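Local structure of nascent polypeptide-associated complex subunit alpha-like UBA domain-containing protein (Chaetomium thermophilum, 5NNP) at residues T26-A31 with I37-A42. The protein is a HYPK-like protein, here its C-terminal UBA domain, that probably acts as a partner of an N-terminal acetyltransferase, which it contacts in this complex. Numbering follows the deposited sequence.
Sequences TELLKA and IKAMKA
Ala39 meets Leu28 and Leu29 where helix 36-43 packs on helix 22-30. Two residues earlier, Ile37 turns its side chain away from 26-31. Lys38 follows, and its carbonyl O accepts the backbone N of Ala42 at 3.0 Å, a bond within the helix that spans Ala39.

At Ala39 the helices come together: its CA lies 5.8 Å from the CA of Leu29. The methyl points toward 26-31, and its CB stands 4.0 Å from Leu28 CG. The same CB is 4.1 Å from Leu28 O, so it lies against backbone as well as side chain. Leu28 carries CG anti to its backbone N (chi1 174°), which extends the branch across to the alanine and brings CD2 to 4.2 Å from Ala39 O. Leu29 reaches the same methyl by another route. Its CG is anti to the carbonyl carbon (chi1 -83°), and CD2 ends 4.2 Å from Ala39 CB.

This is the seam between the second and third helices of the three-helix UBA fold. Leu29 also touches Val11 and Leu14 of helix 8-18, so one buried side chain links all three helices. No hydrogen bond crosses between the two segments.

Beyond Ala39, Met40 heads away from 26-31; Ile37, Met40 and Lys41 pack on Glu733, Val734 and Glu738, respectively, all three of the N-terminal acetyltransferase-like chain. Ala42, one turn on from Ala39, again directs its methyl toward 26-31 and rests on His32.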
ATOM      1  N   THR C  26     -27.375  17.950  10.274  1.00 54.69           N
ATOM      2  CA  THR C  26     -27.538  19.357  10.607  1.00 55.77           C
ATOM      3  C   THR C  26     -26.548  20.231   9.847  1.00 59.71           C
ATOM      4  O   THR C  26     -26.911  21.255   9.257  1.00 65.35           O
ATOM      5  CB  THR C  26     -27.368  19.583  12.113  1.00 55.22           C
ATOM      6  OG1 THR C  26     -28.498  19.024  12.799  1.00 59.77           O
ATOM      7  CG2 THR C  26     -27.252  21.076  12.423  1.00 47.89           C
ATOM      8  N   GLU C  27     -25.290  19.820   9.879  1.00 56.44           N
ATOM      9  CA  GLU C  27     -24.237  20.500   9.158  1.00 60.69           C
ATOM     10  C   GLU C  27     -24.585  20.623   7.671  1.00 62.40           C
ATOM     11  O   GLU C  27     -24.393  21.683   7.081  1.00 63.03           O
ATOM     12  CB  GLU C  27     -22.921  19.751   9.356  1.00 66.96           C
ATOM     13  CG  GLU C  27     -21.738  20.363   8.666  1.00 79.38           C
ATOM     14  CD  GLU C  27     -20.536  19.437   8.671  1.00 89.14           C
ATOM     15  OE1 GLU C  27     -20.545  18.448   9.443  1.00 89.08           O
ATOM     16  OE2 GLU C  27     -19.590  19.698   7.897  1.00 94.73           O
ATOM     17  N   LEU C  28     -25.110  19.547   7.077  1.00 57.70           N
ATOM     18  CA  LEU C  28     -25.456  19.552   5.656  1.00 51.90           C
ATOM     19  C   LEU C  28     -26.576  20.545   5.423  1.00 52.85           C
ATOM     20  O   LEU C  28     -26.526  21.341   4.486  1.00 59.39           O
ATOM     21  CB  LEU C  28     -25.863  18.154   5.163  1.00 49.30           C
ATOM     22  CG  LEU C  28     -26.392  18.022   3.715  1.00 49.09           C
ATOM     23  CD1 LEU C  28     -25.369  18.494   2.712  1.00 45.68           C
ATOM     24  CD2 LEU C  28     -26.838  16.593   3.363  1.00 44.73           C
ATOM     25  N   LEU C  29     -27.589  20.490   6.280  1.00 48.51           N
ATOM     26  CA  LEU C  29     -28.691  21.440   6.226  1.00 41.20           C
ATOM     27  C   LEU C  29     -28.220  22.880   6.403  1.00 52.29           C
ATOM     28  O   LEU C  29     -28.706  23.782   5.714  1.00 51.05           O
ATOM     29  CB  LEU C  29     -29.722  21.108   7.289  1.00 45.36           C
ATOM     30  CG  LEU C  29     -30.718  20.028   6.887  1.00 56.76           C
ATOM     31  CD1 LEU C  29     -31.489  19.496   8.096  1.00 54.76           C
ATOM     32  CD2 LEU C  29     -31.651  20.588   5.825  1.00 60.40           C
ATOM     33  N   LYS C  30     -27.281  23.102   7.326  1.00 52.65           N
ATOM     34  CA  LYS C  30     -26.787  24.454   7.577  1.00 59.18           C
ATOM     35  C   LYS C  30     -26.008  24.934   6.349  1.00 62.03           C
ATOM     36  O   LYS C  30     -25.924  26.131   6.071  1.00 69.85           O
ATOM     37  CB  LYS C  30     -25.916  24.515   8.849  1.00 71.07           C
ATOM     38  CG  LYS C  30     -25.676  25.951   9.371  1.00 82.50           C
ATOM     39  CD  LYS C  30     -24.547  26.077  10.421  1.00 92.30           C
ATOM     40  CE  LYS C  30     -24.149  27.556  10.668  1.00 78.86           C
ATOM     41  NZ  LYS C  30     -23.068  27.766  11.688  1.00 76.07           N
ATOM     42  N   ALA C  31     -25.461  23.984   5.604  1.00 59.59           N
ATOM     43  CA  ALA C  31     -24.693  24.283   4.407  1.00 56.04           C
ATOM     44  C   ALA C  31     -25.586  24.784   3.283  1.00 61.98           C
ATOM     45  O   ALA C  31     -25.112  25.336   2.297  1.00 69.52           O
ATOM     46  CB  ALA C  31     -23.944  23.056   3.965  1.00 46.65           C
ATOM     47  N   ILE C  37     -34.812  20.374   0.886  1.00 54.47           N
ATOM     48  CA  ILE C  37     -34.962  19.914  -0.488  1.00 50.86           C
ATOM     49  C   ILE C  37     -33.734  20.279  -1.307  1.00 59.41           C
ATOM     50  O   ILE C  37     -33.335  19.536  -2.207  1.00 62.62           O
ATOM     51  CB  ILE C  37     -36.204  20.502  -1.155  1.00 60.32           C
ATOM     52  CG1 ILE C  37     -37.459  20.108  -0.377  1.00 65.09           C
ATOM     53  CG2 ILE C  37     -36.314  20.039  -2.608  1.00 59.07           C
ATOM     54  CD1 ILE C  37     -38.725  20.600  -1.025  1.00 67.81           C
ATOM     55  N   LYS C  38     -33.121  21.416  -0.990  1.00 56.25           N
ATOM     56  CA  LYS C  38     -31.893  21.788  -1.668  1.00 58.14           C
ATOM     57  C   LYS C  38     -30.763  20.876  -1.188  1.00 64.25           C
ATOM     58  O   LYS C  38     -29.987  20.350  -1.994  1.00 69.72           O
ATOM     59  CB  LYS C  38     -31.555  23.261  -1.433  1.00 57.53           C
ATOM     60  CG  LYS C  38     -30.439  23.782  -2.318  1.00 61.35           C
ATOM     61  CD  LYS C  38     -29.919  25.122  -1.810  1.00 74.15           C
ATOM     62  CE  LYS C  38     -28.624  25.516  -2.509  1.00 79.57           C
ATOM     63  NZ  LYS C  38     -28.025  26.721  -1.882  1.00 85.71           N
ATOM     64  N   ALA C  39     -30.681  20.664   0.122  1.00 61.80           N
ATOM     65  CA  ALA C  39     -29.607  19.841   0.684  1.00 57.62           C
ATOM     66  C   ALA C  39     -29.660  18.387   0.182  1.00 58.25           C
ATOM     67  O   ALA C  39     -28.637  17.825  -0.203  1.00 61.12           O
ATOM     68  CB  ALA C  39     -29.652  19.879   2.207  1.00 49.32           C
ATOM     69  N   MET C  40     -30.847  17.785   0.179  1.00 53.56           N
ATOM     70  CA  MET C  40     -31.003  16.408  -0.295  1.00 49.44           C
ATOM     71  C   MET C  40     -30.654  16.256  -1.780  1.00 56.86           C
ATOM     72  O   MET C  40     -30.052  15.262  -2.190  1.00 54.84           O
ATOM     73  CB  MET C  40     -32.435  15.913  -0.059  1.00 56.82           C
ATOM     74  CG  MET C  40     -32.791  15.619   1.399  1.00 59.53           C
ATOM     75  SD  MET C  40     -34.420  14.863   1.558  1.00 54.07           S
ATOM     76  CE  MET C  40     -35.502  16.265   1.338  1.00 47.63           C
ATOM     77  N   LYS C  41     -31.038  17.236  -2.590  1.00 58.58           N
ATOM     78  CA  LYS C  41     -30.726  17.190  -4.012  1.00 56.28           C
ATOM     79  C   LYS C  41     -29.215  17.309  -4.251  1.00 60.34           C
ATOM     80  O   LYS C  41     -28.660  16.650  -5.127  1.00 61.16           O
ATOM     81  CB  LYS C  41     -31.468  18.297  -4.760  1.00 55.27           C
ATOM     82  CG  LYS C  41     -32.968  18.091  -4.891  1.00 57.14           C
ATOM     83  CD  LYS C  41     -33.559  19.175  -5.778  1.00 55.79           C
ATOM     84  CE  LYS C  41     -34.987  18.885  -6.177  1.00 59.21           C
ATOM     85  NZ  LYS C  41     -35.390  19.793  -7.279  1.00 66.12           N
ATOM     86  N   ALA C  42     -28.556  18.155  -3.462  1.00 58.64           N
ATOM     87  CA  ALA C  42     -27.116  18.374  -3.590  1.00 52.90           C
ATOM     88  C   ALA C  42     -26.331  17.118  -3.222  1.00 48.88           C
ATOM     89  O   ALA C  42     -25.413  16.706  -3.935  1.00 43.40           O
ATOM     90  CB  ALA C  42     -26.683  19.546  -2.714  1.00 41.24           C
TER